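Local coordinates for protein alpha-1,3-glucanase (Paenibacillus glycanilyticus, PDB 6K0P) that hydrolyses alpha-1,3-glucan, as a bacterial glucanase of glycoside hydrolase family 87, at residues E173-Y187 with A231-K243. The protein carries 1 engineered substitution. Residues are numbered along the deposited sequence; the frame is centred on the assembly and turned at random.
Sequences ENVAPPQANPDPTKY and ATEIVGAGPWYTK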
ATOM      1  N   GLU A 173      -4.178  -9.635  16.800  1.00 10.33           N
ATOM      2  CA  GLU A 173      -4.144  -8.381  17.539  1.00 10.70           C
ATOM      3  C   GLU A 173      -4.847  -8.566  18.875  1.00  9.58           C
ATOM      4  O   GLU A 173      -5.856  -9.273  18.967  1.00 10.10           O
ATOM      5  CB  GLU A 173      -4.823  -7.260  16.730  1.00  9.20           C
ATOM      6  CG  GLU A 173      -4.595  -5.862  17.289  1.00 10.42           C
ATOM      7  CD  GLU A 173      -5.145  -4.762  16.395  1.00 10.15           C
ATOM      8  OE1 GLU A 173      -5.458  -5.039  15.215  1.00 11.44           O
ATOM      9  OE2 GLU A 173      -5.269  -3.622  16.883  1.00 12.52           O
ATOM     10  N   ASN A 174      -4.307  -7.922  19.911  1.00 10.24           N
ATOM     11  CA  ASN A 174      -4.969  -7.830  21.210  1.00 10.76           C
ATOM     12  C   ASN A 174      -5.618  -6.449  21.284  1.00 11.97           C
ATOM     13  O   ASN A 174      -4.955  -5.449  21.574  1.00 15.19           O
ATOM     14  CB  ASN A 174      -3.966  -8.041  22.337  1.00 11.26           C
ATOM     15  CG  ASN A 174      -4.627  -8.069  23.692  1.00 14.30           C
ATOM     16  OD1 ASN A 174      -5.853  -8.096  23.790  1.00 14.25           O
ATOM     17  ND2 ASN A 174      -3.818  -8.079  24.752  1.00 14.43           N
ATOM     18  N   VAL A 175      -6.911  -6.399  21.010  1.00 11.50           N
ATOM     19  CA  VAL A 175      -7.642  -5.141  20.918  1.00 11.31           C
ATOM     20  C   VAL A 175      -8.178  -4.775  22.296  1.00 11.72           C
ATOM     21  O   VAL A 175      -8.858  -5.579  22.950  1.00 11.54           O
ATOM     22  CB  VAL A 175      -8.784  -5.267  19.900  1.00  9.44           C
ATOM     23  CG1 VAL A 175      -9.478  -3.923  19.708  1.00 13.40           C
ATOM     24  CG2 VAL A 175      -8.225  -5.765  18.565  1.00 11.97           C
ATOM     25  N   ALA A 176      -7.869  -3.550  22.739  1.00 10.28           N
ATOM     26  CA  ALA A 176      -8.384  -3.049  24.001  1.00 12.63           C
ATOM     27  C   ALA A 176      -9.904  -2.907  23.925  1.00 12.17           C
ATOM     28  O   ALA A 176     -10.480  -2.840  22.835  1.00 12.25           O
ATOM     29  CB  ALA A 176      -7.774  -1.676  24.274  1.00 12.91           C
ATOM     30  N   PRO A 177     -10.577  -2.856  25.070  1.00 11.32           N
ATOM     31  CA  PRO A 177     -12.020  -2.558  25.081  1.00 10.98           C
ATOM     32  C   PRO A 177     -12.297  -1.213  24.431  1.00 11.55           C
ATOM     33  O   PRO A 177     -11.397  -0.359  24.350  1.00 11.91           O
ATOM     34  CB  PRO A 177     -12.363  -2.524  26.583  1.00 13.05           C
ATOM     35  CG  PRO A 177     -11.289  -3.321  27.239  1.00 13.56           C
ATOM     36  CD  PRO A 177     -10.044  -3.130  26.417  1.00 14.25           C
ATOM     37  N   PRO A 178     -13.524  -0.987  23.955  1.00 11.64           N
ATOM     38  CA  PRO A 178     -13.828   0.273  23.261  1.00 11.00           C
ATOM     39  C   PRO A 178     -13.679   1.486  24.165  1.00 12.68           C
ATOM     40  O   PRO A 178     -14.008   1.449  25.354  1.00 13.63           O
ATOM     41  CB  PRO A 178     -15.281   0.095  22.810  1.00 12.28           C
ATOM     42  CG  PRO A 178     -15.846  -0.935  23.743  1.00 14.51           C
ATOM     43  CD  PRO A 178     -14.698  -1.874  24.028  1.00 15.82           C
ATOM     44  N   GLN A 179     -13.216   2.579  23.565  1.00 11.89           N
ATOM     45  CA  GLN A 179     -13.044   3.852  24.250  1.00 12.89           C
ATOM     46  C   GLN A 179     -14.355   4.634  24.228  1.00 12.01           C
ATOM     47  O   GLN A 179     -15.004   4.752  23.181  1.00 11.92           O
ATOM     48  CB  GLN A 179     -11.884   4.596  23.583  1.00 18.19           C
ATOM     49  CG  GLN A 179     -11.942   6.098  23.440  1.00 24.73           C
ATOM     50  CD  GLN A 179     -10.807   6.598  22.538  1.00 25.46           C
ATOM     51  OE1 GLN A 179      -9.667   6.700  22.989  1.00 28.43           O
ATOM     52  NE2 GLN A 179     -11.108   6.906  21.269  1.00 15.10           N
ATOM     53  N   ALA A 180     -14.755   5.137  25.401  1.00 12.08           N
ATOM     54  CA  ALA A 180     -16.010   5.854  25.575  1.00 11.13           C
ATOM     55  C   ALA A 180     -15.901   7.287  25.058  1.00 11.57           C
ATOM     56  O   ALA A 180     -14.825   7.781  24.721  1.00 12.44           O
ATOM     57  CB  ALA A 180     -16.359   5.907  27.059  1.00 12.96           C
ATOM     58  N   ASN A 181     -17.035   7.973  25.033  1.00 11.16           N
ATOM     59  CA  ASN A 181     -17.039   9.392  24.718  1.00  9.74           C
ATOM     60  C   ASN A 181     -16.069  10.105  25.660  1.00 11.62           C
ATOM     61  O   ASN A 181     -16.206   9.979  26.884  1.00 12.25           O
ATOM     62  CB  ASN A 181     -18.458   9.934  24.912  1.00 11.15           C
ATOM     63  CG  ASN A 181     -18.616  11.364  24.414  1.00 10.64           C
ATOM     64  OD1 ASN A 181     -17.665  12.139  24.427  1.00 11.81           O
ATOM     65  ND2 ASN A 181     -19.820  11.710  23.955  1.00 10.79           N
ATOM     66  N   PRO A 182     -15.076  10.830  25.142  1.00 10.83           N
ATOM     67  CA  PRO A 182     -14.111  11.478  26.045  1.00 11.74           C
ATOM     68  C   PRO A 182     -14.762  12.456  27.004  1.00 13.58           C
ATOM     69  O   PRO A 182     -14.287  12.616  28.137  1.00 16.04           O
ATOM     70  CB  PRO A 182     -13.147  12.189  25.083  1.00 15.17           C
ATOM     71  CG  PRO A 182     -13.324  11.488  23.768  1.00 18.42           C
ATOM     72  CD  PRO A 182     -14.758  11.052  23.722  1.00 13.04           C
ATOM     73  N   ASP A 183     -15.834  13.121  26.581  1.00 12.58           N
ATOM     74  CA  ASP A 183     -16.564  14.033  27.453  1.00 13.04           C
ATOM     75  C   ASP A 183     -17.908  14.333  26.809  1.00 11.69           C
ATOM     76  O   ASP A 183     -17.986  15.088  25.829  1.00 11.29           O
ATOM     77  CB  ASP A 183     -15.798  15.332  27.715  1.00 14.06           C
ATOM     78  CG  ASP A 183     -16.479  16.208  28.766  1.00 14.10           C
ATOM     79  OD1 ASP A 183     -17.706  16.106  28.944  1.00 15.11           O
ATOM     80  OD2 ASP A 183     -15.774  17.008  29.413  1.00 19.98           O
ATOM     81  N   PRO A 184     -18.983  13.751  27.338  1.00 13.61           N
ATOM     82  CA  PRO A 184     -20.314  13.962  26.758  1.00 15.83           C
ATOM     83  C   PRO A 184     -20.742  15.420  26.661  1.00 15.19           C
ATOM     84  O   PRO A 184     -21.598  15.734  25.824  1.00 17.86           O
ATOM     85  CB  PRO A 184     -21.226  13.169  27.706  1.00 21.56           C
ATOM     86  CG  PRO A 184     -20.331  12.105  28.279  1.00 20.69           C
ATOM     87  CD  PRO A 184     -18.966  12.701  28.370  1.00 15.95           C
ATOM     88  N   THR A 185     -20.185  16.318  27.476  1.00 12.64           N
ATOM     89  CA  THR A 185     -20.557  17.727  27.367  1.00 13.42           C
ATOM     90  C   THR A 185     -19.789  18.463  26.280  1.00 14.45           C
ATOM     91  O   THR A 185     -20.141  19.604  25.959  1.00 17.15           O
ATOM     92  CB  THR A 185     -20.375  18.457  28.701  1.00 13.99           C
ATOM     93  OG1 THR A 185     -18.978  18.637  28.963  1.00 16.69           O
ATOM     94  CG2 THR A 185     -21.043  17.669  29.840  1.00 16.30           C
ATOM     95  N   LYS A 186     -18.751  17.843  25.713  1.00 12.04           N
ATOM     96  CA  LYS A 186     -17.935  18.471  24.687  1.00 13.40           C
ATOM     97  C   LYS A 186     -17.990  17.770  23.344  1.00 15.00           C
ATOM     98  O   LYS A 186     -17.695  18.403  22.324  1.00 14.46           O
ATOM     99  CB  LYS A 186     -16.473  18.571  25.144  1.00 15.65           C
ATOM    100  CG  LYS A 186     -16.307  19.471  26.371  1.00 18.25           C
ATOM    101  CD  LYS A 186     -14.866  19.524  26.834  1.00 21.56           C
ATOM    102  CE  LYS A 186     -14.751  20.241  28.174  1.00 26.40           C
ATOM    103  NZ  LYS A 186     -13.369  20.150  28.719  1.00 31.06           N
ATOM    104  N   TYR A 187     -18.361  16.496  23.305  1.00 11.19           N
ATOM    105  CA  TYR A 187     -18.455  15.737  22.061  1.00  9.48           C
ATOM    106  C   TYR A 187     -19.892  15.262  21.908  1.00 10.92           C
ATOM    107  O   TYR A 187     -20.372  14.458  22.717  1.00 12.02           O
ATOM    108  CB  TYR A 187     -17.497  14.543  22.087  1.00 10.93           C
ATOM    109  CG  TYR A 187     -16.040  14.935  22.166  1.00 11.82           C
ATOM    110  CD1 TYR A 187     -15.448  15.219  23.388  1.00 11.74           C
ATOM    111  CD2 TYR A 187     -15.257  15.032  21.015  1.00 11.73           C
ATOM    112  CE1 TYR A 187     -14.112  15.593  23.478  1.00 14.31           C
ATOM    113  CE2 TYR A 187     -13.919  15.404  21.091  1.00 12.91           C
ATOM    114  CZ  TYR A 187     -13.355  15.686  22.329  1.00 13.51           C
ATOM    115  OH  TYR A 187     -12.031  16.048  22.445  1.00 16.06           O
ATOM    116  N   ALA A 231     -12.525  24.179  13.185  1.00 12.22           N
ATOM    117  CA  ALA A 231     -11.824  22.919  13.398  1.00 13.05           C
ATOM    118  C   ALA A 231     -12.699  21.981  14.219  1.00 12.61           C
ATOM    119  O   ALA A 231     -13.287  22.381  15.227  1.00 14.53           O
ATOM    120  CB  ALA A 231     -10.502  23.173  14.125  1.00 13.86           C
ATOM    121  N   THR A 232     -12.786  20.729  13.773  1.00 11.40           N
ATOM    122  CA  THR A 232     -13.720  19.744  14.304  1.00 10.96           C
ATOM    123  C   THR A 232     -12.944  18.497  14.695  1.00 12.26           C
ATOM    124  O   THR A 232     -12.054  18.060  13.961  1.00 12.01           O
ATOM    125  CB  THR A 232     -14.701  19.348  13.193  1.00 11.64           C
ATOM    126  OG1 THR A 232     -15.351  20.522  12.682  1.00 12.99           O
ATOM    127  CG2 THR A 232     -15.748  18.359  13.684  1.00 14.14           C
ATOM    128  N   GLU A 233     -13.274  17.919  15.845  1.00 10.48           N
ATOM    129  CA  GLU A 233     -12.752  16.613  16.229  1.00 11.63           C
ATOM    130  C   GLU A 233     -13.828  15.567  15.972  1.00 14.82           C
ATOM    131  O   GLU A 233     -14.981  15.740  16.380  1.00 13.84           O
ATOM    132  CB  GLU A 233     -12.377  16.605  17.708  1.00 12.40           C
ATOM    133  CG  GLU A 233     -11.244  17.541  18.058  1.00 14.44           C
ATOM    134  CD  GLU A 233     -10.904  17.499  19.526  1.00 21.59           C
ATOM    135  OE1 GLU A 233     -10.941  16.399  20.115  1.00 15.07           O
ATOM    136  OE2 GLU A 233     -10.605  18.573  20.093  1.00 23.51           O
ATOM    137  N   ILE A 234     -13.458  14.490  15.281  1.00 11.50           N
ATOM    138  CA  ILE A 234     -14.321  13.332  15.091  1.00 11.49           C
ATOM    139  C   ILE A 234     -13.602  12.156  15.729  1.00 11.52           C
ATOM    140  O   ILE A 234     -12.504  11.789  15.293  1.00 11.68           O
ATOM    141  CB  ILE A 234     -14.616  13.085  13.605  1.00 13.13           C
ATOM    142  CG1 ILE A 234     -15.311  14.315  13.016  1.00 16.42           C
ATOM    143  CG2 ILE A 234     -15.482  11.833  13.415  1.00 13.11           C
ATOM    144  CD1 ILE A 234     -15.651  14.194  11.572  1.00 19.59           C
ATOM    145  N   VAL A 235     -14.189  11.600  16.785  1.00 11.21           N
ATOM    146  CA  VAL A 235     -13.530  10.609  17.632  1.00  9.93           C
ATOM    147  C   VAL A 235     -14.417   9.375  17.707  1.00 11.41           C
ATOM    148  O   VAL A 235     -15.591   9.475  18.078  1.00 10.60           O
ATOM    149  CB  VAL A 235     -13.288  11.159  19.051  1.00 10.30           C
ATOM    150  CG1 VAL A 235     -12.590  10.122  19.906  1.00 13.65           C
ATOM    151  CG2 VAL A 235     -12.490  12.480  19.002  1.00 14.03           C
ATOM    152  N   GLY A 236     -13.856   8.212  17.368  1.00 10.31           N
ATOM    153  CA  GLY A 236     -14.540   6.948  17.527  1.00 10.79           C
ATOM    154  C   GLY A 236     -14.089   6.203  18.774  1.00  9.96           C
ATOM    155  O   GLY A 236     -13.341   6.714  19.613  1.00 11.50           O
ATOM    156  N   ALA A 237     -14.531   4.949  18.860  1.00  9.94           N
ATOM    157  CA  ALA A 237     -14.236   4.067  19.981  1.00 10.26           C
ATOM    158  C   ALA A 237     -13.024   3.185  19.731  1.00 10.55           C
ATOM    159  O   ALA A 237     -12.652   2.398  20.609  1.00 11.42           O
ATOM    160  CB  ALA A 237     -15.455   3.179  20.275  1.00 10.58           C
ATOM    161  N   GLY A 238     -12.404   3.306  18.559  1.00 10.17           N
ATOM    162  CA  GLY A 238     -11.354   2.418  18.120  1.00 11.51           C
ATOM    163  C   GLY A 238     -11.757   1.790  16.800  1.00  9.55           C
ATOM    164  O   GLY A 238     -12.942   1.546  16.552  1.00 10.51           O
ATOM    165  N   PRO A 239     -10.783   1.524  15.921  1.00  9.31           N
ATOM    166  CA  PRO A 239     -11.134   1.059  14.566  1.00  9.75           C
ATOM    167  C   PRO A 239     -11.804  -0.309  14.512  1.00 10.82           C
ATOM    168  O   PRO A 239     -12.546  -0.574  13.557  1.00 12.60           O
ATOM    169  CB  PRO A 239      -9.793   1.078  13.811  1.00 13.04           C
ATOM    170  CG  PRO A 239      -8.746   1.040  14.876  1.00 11.95           C
ATOM    171  CD  PRO A 239      -9.339   1.770  16.071  1.00  9.95           C
ATOM    172  N   TRP A 240     -11.565  -1.190  15.485  1.00 10.31           N
ATOM    173  CA  TRP A 240     -12.293  -2.458  15.528  1.00 10.80           C
ATOM    174  C   TRP A 240     -13.735  -2.288  15.981  1.00 12.24           C
ATOM    175  O   TRP A 240     -14.524  -3.233  15.855  1.00 12.51           O
ATOM    176  CB  TRP A 240     -11.584  -3.452  16.458  1.00 11.45           C
ATOM    177  CG  TRP A 240     -10.491  -4.243  15.788  1.00 10.05           C
ATOM    178  CD1 TRP A 240      -9.155  -3.936  15.749  1.00 12.03           C
ATOM    179  CD2 TRP A 240     -10.642  -5.471  15.060  1.00 11.55           C
ATOM    180  NE1 TRP A 240      -8.464  -4.911  15.053  1.00 10.43           N
ATOM    181  CE2 TRP A 240      -9.357  -5.857  14.614  1.00  9.54           C
ATOM    182  CE3 TRP A 240     -11.742  -6.282  14.740  1.00 11.20           C
ATOM    183  CZ2 TRP A 240      -9.141  -7.020  13.866  1.00 10.60           C
ATOM    184  CZ3 TRP A 240     -11.521  -7.436  13.994  1.00 11.34           C
ATOM    185  CH2 TRP A 240     -10.234  -7.792  13.570  1.00 10.57           C
ATOM    186  N   TYR A 241     -14.103  -1.122  16.513  1.00 11.04           N
ATOM    187  CA  TYR A 241     -15.419  -0.939  17.121  1.00 10.08           C
ATOM    188  C   TYR A 241     -16.307   0.037  16.368  1.00  9.46           C
ATOM    189  O   TYR A 241     -17.461  -0.290  16.085  1.00 11.40           O
ATOM    190  CB  TYR A 241     -15.265  -0.478  18.576  1.00 11.24           C
ATOM    191  CG  TYR A 241     -14.508  -1.457  19.426  1.00 12.48           C
ATOM    192  CD1 TYR A 241     -15.057  -2.690  19.745  1.00 15.57           C
ATOM    193  CD2 TYR A 241     -13.231  -1.160  19.885  1.00 11.67           C
ATOM    194  CE1 TYR A 241     -14.353  -3.606  20.527  1.00 15.24           C
ATOM    195  CE2 TYR A 241     -12.525  -2.058  20.657  1.00 13.42           C
ATOM    196  CZ  TYR A 241     -13.095  -3.274  20.973  1.00 14.15           C
ATOM    197  OH  TYR A 241     -12.384  -4.168  21.743  1.00 15.77           O
ATOM    198  N   THR A 242     -15.820   1.238  16.060  1.00 10.30           N
ATOM    199  CA  THR A 242     -16.612   2.225  15.328  1.00  9.83           C
ATOM    200  C   THR A 242     -16.384   1.984  13.846  1.00  9.69           C
ATOM    201  O   THR A 242     -15.270   2.176  13.351  1.00 10.67           O
ATOM    202  CB  THR A 242     -16.171   3.637  15.695  1.00 10.32           C
ATOM    203  OG1 THR A 242     -16.431   3.872  17.085  1.00 11.11           O
ATOM    204  CG2 THR A 242     -16.932   4.677  14.855  1.00 11.88           C
ATOM    205  N   LYS A 243     -17.433   1.565  13.139  1.00  8.96           N
ATOM    206  CA  LYS A 243     -17.355   1.240  11.719  1.00  9.06           C
ATOM    207  C   LYS A 243     -18.293   2.158  10.952  1.00 11.26           C
ATOM    208  O   LYS A 243     -19.515   2.082  11.125  1.00 12.11           O
ATOM    209  CB  LYS A 243     -17.768  -0.217  11.485  1.00 11.62           C
ATOM    210  CG  LYS A 243     -16.896  -1.215  12.243  1.00 12.44           C
ATOM    211  CD  LYS A 243     -17.472  -2.627  12.145  1.00 17.60           C
ATOM    212  CE  LYS A 243     -16.648  -3.625  12.951  1.00 18.69           C
ATOM    213  NZ  LYS A 243     -17.137  -5.014  12.700  1.00 25.17           N
TER
HETATM  214  O   HOH W   1     -10.301   1.140  22.287  1.00 17.70           O
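Tyr241 lies beneath the proline-rich linker 173-187, with Pro178 laid over one face of its ring, CB 3.9 Å from the ring centroid. At the ring edge, Tyr241 OH donates to Ala176 O (2.6 Å), meeting that oxygen from above the carbonyl plane. Val175 spans two aromatics: its CG1, anti to the backbone N (chi1 -175°), touches Tyr241 CE2, while CG2 sits over the pyrrole face of Trp240. Trp240 NE1 donates almost straight to Glu173 OE1 (3.0 Å), reaching it from above the carboxylate plane, with carboxylate and ring planes 76° apart; Arg324 forms a salt bridge to the same oxygen, probably stabilising its negative charge. Further along, Gln179 grips the turn twice, its N bonding to Ala237 O and its NE2 to Gly236 O (2.8 Å), which lies in the amide plane. Tyr187 OH closes the far end on Glu233 OE1 (2.6 Å). An alanine in place of Tyr241 is likely to leave Ala176 O without this donor and open a gap under Pro178. A linker with no regular structure between its two end strands is thus tied by directional bonds and CH-pi contacts to the first turns of the beta-helix, joining it to the preceding beta domain beside a glycan pocket that includes Lys243.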